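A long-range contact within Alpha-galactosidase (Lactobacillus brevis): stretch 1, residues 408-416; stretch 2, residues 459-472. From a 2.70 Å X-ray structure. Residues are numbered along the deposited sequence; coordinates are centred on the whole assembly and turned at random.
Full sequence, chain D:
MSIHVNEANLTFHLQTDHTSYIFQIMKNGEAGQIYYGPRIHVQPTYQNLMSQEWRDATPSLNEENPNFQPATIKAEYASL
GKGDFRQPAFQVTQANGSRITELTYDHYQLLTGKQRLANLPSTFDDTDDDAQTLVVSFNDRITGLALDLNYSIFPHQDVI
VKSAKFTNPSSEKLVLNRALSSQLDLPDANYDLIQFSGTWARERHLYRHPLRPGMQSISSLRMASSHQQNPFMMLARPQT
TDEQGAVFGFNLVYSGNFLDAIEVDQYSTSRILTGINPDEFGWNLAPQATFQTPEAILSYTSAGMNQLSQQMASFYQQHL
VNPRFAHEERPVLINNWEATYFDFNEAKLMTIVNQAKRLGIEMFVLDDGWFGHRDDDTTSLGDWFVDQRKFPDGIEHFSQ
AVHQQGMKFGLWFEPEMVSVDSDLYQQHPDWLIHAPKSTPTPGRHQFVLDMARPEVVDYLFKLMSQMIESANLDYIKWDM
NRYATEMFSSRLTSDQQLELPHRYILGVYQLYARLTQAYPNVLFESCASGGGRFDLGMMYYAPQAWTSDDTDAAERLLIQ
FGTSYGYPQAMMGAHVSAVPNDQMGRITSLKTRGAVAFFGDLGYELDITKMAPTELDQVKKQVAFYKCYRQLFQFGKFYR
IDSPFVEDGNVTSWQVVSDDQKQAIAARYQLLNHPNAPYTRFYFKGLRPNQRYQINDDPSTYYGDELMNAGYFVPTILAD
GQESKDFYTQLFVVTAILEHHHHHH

Stretch 1 408-416: KFGLWFEPE
Stretch 2 (459-472) YLFKLMSQMIESAN

At the centre of this contact the ring of Phe413, on a strand, meets two selenomethionines of a helix, Met464 and Met467. Phe413 takes chi1 m (-66°) with chi2 -91°. Met464 CG lies over one face of the ring, 4.2 Å from the centroid of the Phe413 ring and 18° off its normal, a CH-pi contact, while Met464 SE sits obliquely, 4.7 Å from the same centroid. Met467 approaches the ring edge instead, its CG 3.8 Å from Phe413 CZ. Long, unbranched side chains suit these places because they can follow the outline of a flat ring: Met464 is m, t with chi3 -122°, whereas Met467 folds as t, p, p.

Around this centre the apolar packing continues in both directions. Leu411 (p, p), two residues back on the strand, brings CD2 to 4.0 Å from Met467 CG. Beyond the strand, Pro415 offers a compact ring with C-gamma exo pucker; its CB lies only 3.2 Å from Met464 CE, a very tight approach for two carbons, and 4.3 Å from Leu460 CD1. Leu460 is m, t, and its CD1 also lies 3.9 Å from Pro415 O.

The backbones explain this sequence of pairings. Residues 408-413 form an extended strand, phi -100 to -144° and psi 125 to 167°, so Phe409, Leu411 and Phe413 all direct CA-to-CB toward the helix, while of the two residues between them Gly410 has no side chain and that of Trp412 is out of reach of the helix. Glu414 then turns away (phi/psi -135/72°), and Pro415 (-53/-53°) faces the helix again. The helix runs nearly antiparallel to the strand, at 156°, with a closest axial approach of 10.6 Å. Register is set by CA-CA distances of 6.9 Å for Pro415-Leu460, 8.5 Å for Phe413-Met464 and 7.9 Å for Phe409-Asn472. Helical spacing places Leu460, Met464, Met467 and Ala471 on the side facing the strand.

Toward the polar edge, Phe409 (chi1 t, chi2 69°) meets backbone: its CD2 lies 4.4 Å from Ala471 O, oblique to the ring. Ala471 points its small methyl toward the strand, and Asn472 leaves helical geometry with positive phi (48/55°).

No hydrogen bond crosses the interface, which buries 385 Å² in all; the carboxylates of Glu414 and Glu416 find hydrogen-bond partners elsewhere in the structure, and the helix bonds its own backbone. Met464 N donates to Leu460 O at 2.9 Å and Ala471 N to Met467 O at 3.0 Å, and on the helix Ser465 (chi1 p) turns OG back to Phe461 O at 2.6 Å. The exposed Lys462, Gln466 and Glu469 lie out of reach of the strand.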

# COMPACT_ATOMS: atom_id res chain seq x y z
N LYS D 408 -49.86 18.16 -7.52
CA LYS D 408 -49.94 17.61 -6.18
C LYS D 408 -49.39 18.63 -5.20
O LYS D 408 -48.65 19.52 -5.58
CB LYS D 408 -49.15 16.32 -6.08
CG LYS D 408 -49.84 15.13 -6.71
CD LYS D 408 -48.93 13.92 -6.74
CE LYS D 408 -49.67 12.65 -7.16
NZ LYS D 408 -48.75 11.48 -7.12
N PHE D 409 -49.76 18.50 -3.93
CA PHE D 409 -49.34 19.48 -2.94
C PHE D 409 -48.73 18.80 -1.73
O PHE D 409 -49.26 17.80 -1.24
CB PHE D 409 -50.51 20.36 -2.50
CG PHE D 409 -50.13 21.39 -1.50
CD1 PHE D 409 -49.32 22.46 -1.86
CD2 PHE D 409 -50.57 21.31 -0.19
CE1 PHE D 409 -48.96 23.41 -0.94
CE2 PHE D 409 -50.21 22.26 0.73
CZ PHE D 409 -49.40 23.32 0.35
N GLY D 410 -47.63 19.35 -1.25
CA GLY D 410 -46.96 18.80 -0.09
C GLY D 410 -46.48 19.93 0.79
O GLY D 410 -46.29 21.06 0.31
N LEU D 411 -46.30 19.64 2.08
CA LEU D 411 -45.75 20.62 3.01
C LEU D 411 -44.85 20.02 4.08
O LEU D 411 -44.82 18.81 4.29
CB LEU D 411 -46.85 21.52 3.62
CG LEU D 411 -47.71 21.05 4.79
CD1 LEU D 411 -46.93 21.13 6.07
CD2 LEU D 411 -48.97 21.89 4.92
N TRP D 412 -44.13 20.90 4.76
CA TRP D 412 -43.01 20.58 5.63
C TRP D 412 -43.40 20.69 7.11
O TRP D 412 -43.92 21.71 7.56
CB TRP D 412 -41.90 21.59 5.30
CG TRP D 412 -40.64 21.54 6.08
CD1 TRP D 412 -39.44 21.06 5.65
CD2 TRP D 412 -40.41 22.06 7.41
NE1 TRP D 412 -38.49 21.22 6.63
CE2 TRP D 412 -39.05 21.83 7.72
CE3 TRP D 412 -41.22 22.68 8.37
CZ2 TRP D 412 -38.49 22.18 8.95
CZ3 TRP D 412 -40.66 23.04 9.58
CH2 TRP D 412 -39.31 22.79 9.87
N PHE D 413 -43.19 19.62 7.85
CA PHE D 413 -43.28 19.67 9.30
C PHE D 413 -41.92 19.32 9.90
O PHE D 413 -41.08 18.68 9.25
CB PHE D 413 -44.29 18.64 9.81
CG PHE D 413 -45.70 18.92 9.42
CD1 PHE D 413 -46.52 19.67 10.25
CD2 PHE D 413 -46.22 18.42 8.24
CE1 PHE D 413 -47.84 19.92 9.89
CE2 PHE D 413 -47.53 18.66 7.88
CZ PHE D 413 -48.34 19.42 8.70
N GLU D 414 -41.71 19.74 11.15
CA GLU D 414 -40.60 19.27 11.98
C GLU D 414 -41.17 18.97 13.37
O GLU D 414 -40.90 19.70 14.32
CB GLU D 414 -39.47 20.31 12.07
CG GLU D 414 -38.14 19.77 12.62
CD GLU D 414 -37.04 20.83 12.67
OE1 GLU D 414 -37.18 21.88 12.02
OE2 GLU D 414 -36.03 20.61 13.37
N PRO D 415 -41.96 17.89 13.47
CA PRO D 415 -42.80 17.49 14.62
C PRO D 415 -42.07 17.41 15.95
O PRO D 415 -42.51 18.00 16.94
CB PRO D 415 -43.25 16.08 14.24
CG PRO D 415 -43.19 16.05 12.77
CD PRO D 415 -42.01 16.88 12.40
N GLU D 416 -40.97 16.67 15.96
CA GLU D 416 -40.24 16.37 17.19
C GLU D 416 -39.65 17.61 17.90
O GLU D 416 -39.06 17.47 18.98
CB GLU D 416 -39.14 15.34 16.88
CG GLU D 416 -39.61 14.10 16.08
CD GLU D 416 -38.51 13.51 15.18
OE1 GLU D 416 -37.52 12.97 15.70
OE2 GLU D 416 -38.65 13.59 13.93
N TYR D 459 -50.98 14.54 20.61
CA TYR D 459 -51.09 15.95 20.26
C TYR D 459 -50.58 16.20 18.85
O TYR D 459 -51.15 17.00 18.10
CB TYR D 459 -50.33 16.81 21.27
CG TYR D 459 -50.25 18.28 20.92
CD1 TYR D 459 -51.30 19.14 21.19
CD2 TYR D 459 -49.11 18.80 20.33
CE1 TYR D 459 -51.23 20.50 20.86
CE2 TYR D 459 -49.03 20.14 20.00
CZ TYR D 459 -50.09 20.99 20.27
OH TYR D 459 -49.99 22.32 19.94
N LEU D 460 -49.50 15.50 18.49
CA LEU D 460 -48.90 15.70 17.19
C LEU D 460 -49.74 15.01 16.11
O LEU D 460 -50.00 15.60 15.06
CB LEU D 460 -47.46 15.20 17.17
CG LEU D 460 -46.52 16.03 18.05
CD1 LEU D 460 -45.14 15.40 18.09
CD2 LEU D 460 -46.46 17.45 17.56
N PHE D 461 -50.17 13.78 16.39
CA PHE D 461 -51.03 13.09 15.45
C PHE D 461 -52.27 13.90 15.14
O PHE D 461 -52.66 14.03 13.98
CB PHE D 461 -51.44 11.71 15.96
CG PHE D 461 -52.52 11.08 15.13
CD1 PHE D 461 -52.19 10.31 14.03
CD2 PHE D 461 -53.85 11.29 15.42
CE1 PHE D 461 -53.18 9.73 13.25
CE2 PHE D 461 -54.84 10.73 14.66
CZ PHE D 461 -54.50 9.95 13.57
N LYS D 462 -52.91 14.44 16.17
CA LYS D 462 -54.11 15.23 15.96
C LYS D 462 -53.84 16.47 15.10
O LYS D 462 -54.60 16.75 14.18
CB LYS D 462 -54.76 15.63 17.29
CG LYS D 462 -55.88 16.66 17.12
CD LYS D 462 -56.56 17.02 18.43
CE LYS D 462 -57.38 18.30 18.27
NZ LYS D 462 -57.79 18.87 19.59
N LEU D 463 -52.77 17.19 15.41
CA LEU D 463 -52.40 18.40 14.67
C LEU D 463 -52.05 18.17 13.20
O LEU D 463 -52.37 18.99 12.33
CB LEU D 463 -51.25 19.12 15.37
CG LEU D 463 -51.75 20.43 15.98
CD1 LEU D 463 -50.64 21.20 16.69
CD2 LEU D 463 -52.37 21.27 14.88
N MSE D 464 -51.39 17.05 12.92
CA MSE D 464 -50.97 16.77 11.55
C MSE D 464 -52.11 16.23 10.67
O MSE D 464 -52.24 16.65 9.52
CB MSE D 464 -49.78 15.83 11.55
CG MSE D 464 -48.52 16.52 12.00
SE MSE D 464 -46.93 15.41 11.82
CE MSE D 464 -46.37 15.44 13.66
N SER D 465 -52.92 15.33 11.23
CA SER D 465 -54.06 14.80 10.50
C SER D 465 -55.07 15.90 10.21
O SER D 465 -55.71 15.91 9.16
CB SER D 465 -54.71 13.64 11.26
OG SER D 465 -54.88 13.98 12.61
N GLN D 466 -55.19 16.86 11.12
CA GLN D 466 -56.08 17.98 10.88
C GLN D 466 -55.62 18.76 9.67
O GLN D 466 -56.43 19.35 8.95
CB GLN D 466 -56.16 18.89 12.10
CG GLN D 466 -56.91 18.28 13.26
CD GLN D 466 -57.13 19.25 14.40
OE1 GLN D 466 -56.52 20.32 14.45
NE2 GLN D 466 -58.01 18.87 15.33
N MSE D 467 -54.31 18.75 9.43
CA MSE D 467 -53.71 19.49 8.33
C MSE D 467 -53.77 18.72 7.01
O MSE D 467 -53.90 19.31 5.93
CB MSE D 467 -52.27 19.87 8.67
CG MSE D 467 -51.69 20.94 7.76
SE MSE D 467 -52.59 22.68 7.88
CE MSE D 467 -52.65 22.82 9.83
N ILE D 468 -53.67 17.39 7.11
CA ILE D 468 -53.79 16.51 5.96
C ILE D 468 -55.22 16.50 5.44
O ILE D 468 -55.43 16.50 4.22
CB ILE D 468 -53.41 15.07 6.32
CG1 ILE D 468 -51.92 14.98 6.62
CG2 ILE D 468 -53.76 14.13 5.20
CD1 ILE D 468 -51.52 13.66 7.26
N GLU D 469 -56.19 16.51 6.35
CA GLU D 469 -57.61 16.56 5.98
C GLU D 469 -58.01 17.94 5.47
O GLU D 469 -58.71 18.07 4.47
CB GLU D 469 -58.51 16.16 7.16
CG GLU D 469 -58.52 14.66 7.49
CD GLU D 469 -59.73 14.25 8.32
OE1 GLU D 469 -60.58 15.12 8.62
OE2 GLU D 469 -59.85 13.05 8.65
N SER D 470 -57.55 18.96 6.17
CA SER D 470 -57.90 20.33 5.85
C SER D 470 -57.35 20.74 4.49
O SER D 470 -58.05 21.34 3.68
CB SER D 470 -57.39 21.25 6.97
OG SER D 470 -57.49 22.62 6.62
N ALA D 471 -56.09 20.39 4.23
CA ALA D 471 -55.41 20.84 3.02
C ALA D 471 -55.21 19.74 1.96
O ALA D 471 -54.55 19.95 0.93
CB ALA D 471 -54.09 21.49 3.39
N ASN D 472 -55.80 18.57 2.21
CA ASN D 472 -55.73 17.42 1.30
C ASN D 472 -54.33 17.12 0.80
O ASN D 472 -54.07 17.03 -0.41
CB ASN D 472 -56.71 17.60 0.13
CG ASN D 472 -58.11 17.91 0.61
OD1 ASN D 472 -58.87 17.01 1.02
ND2 ASN D 472 -58.47 19.20 0.57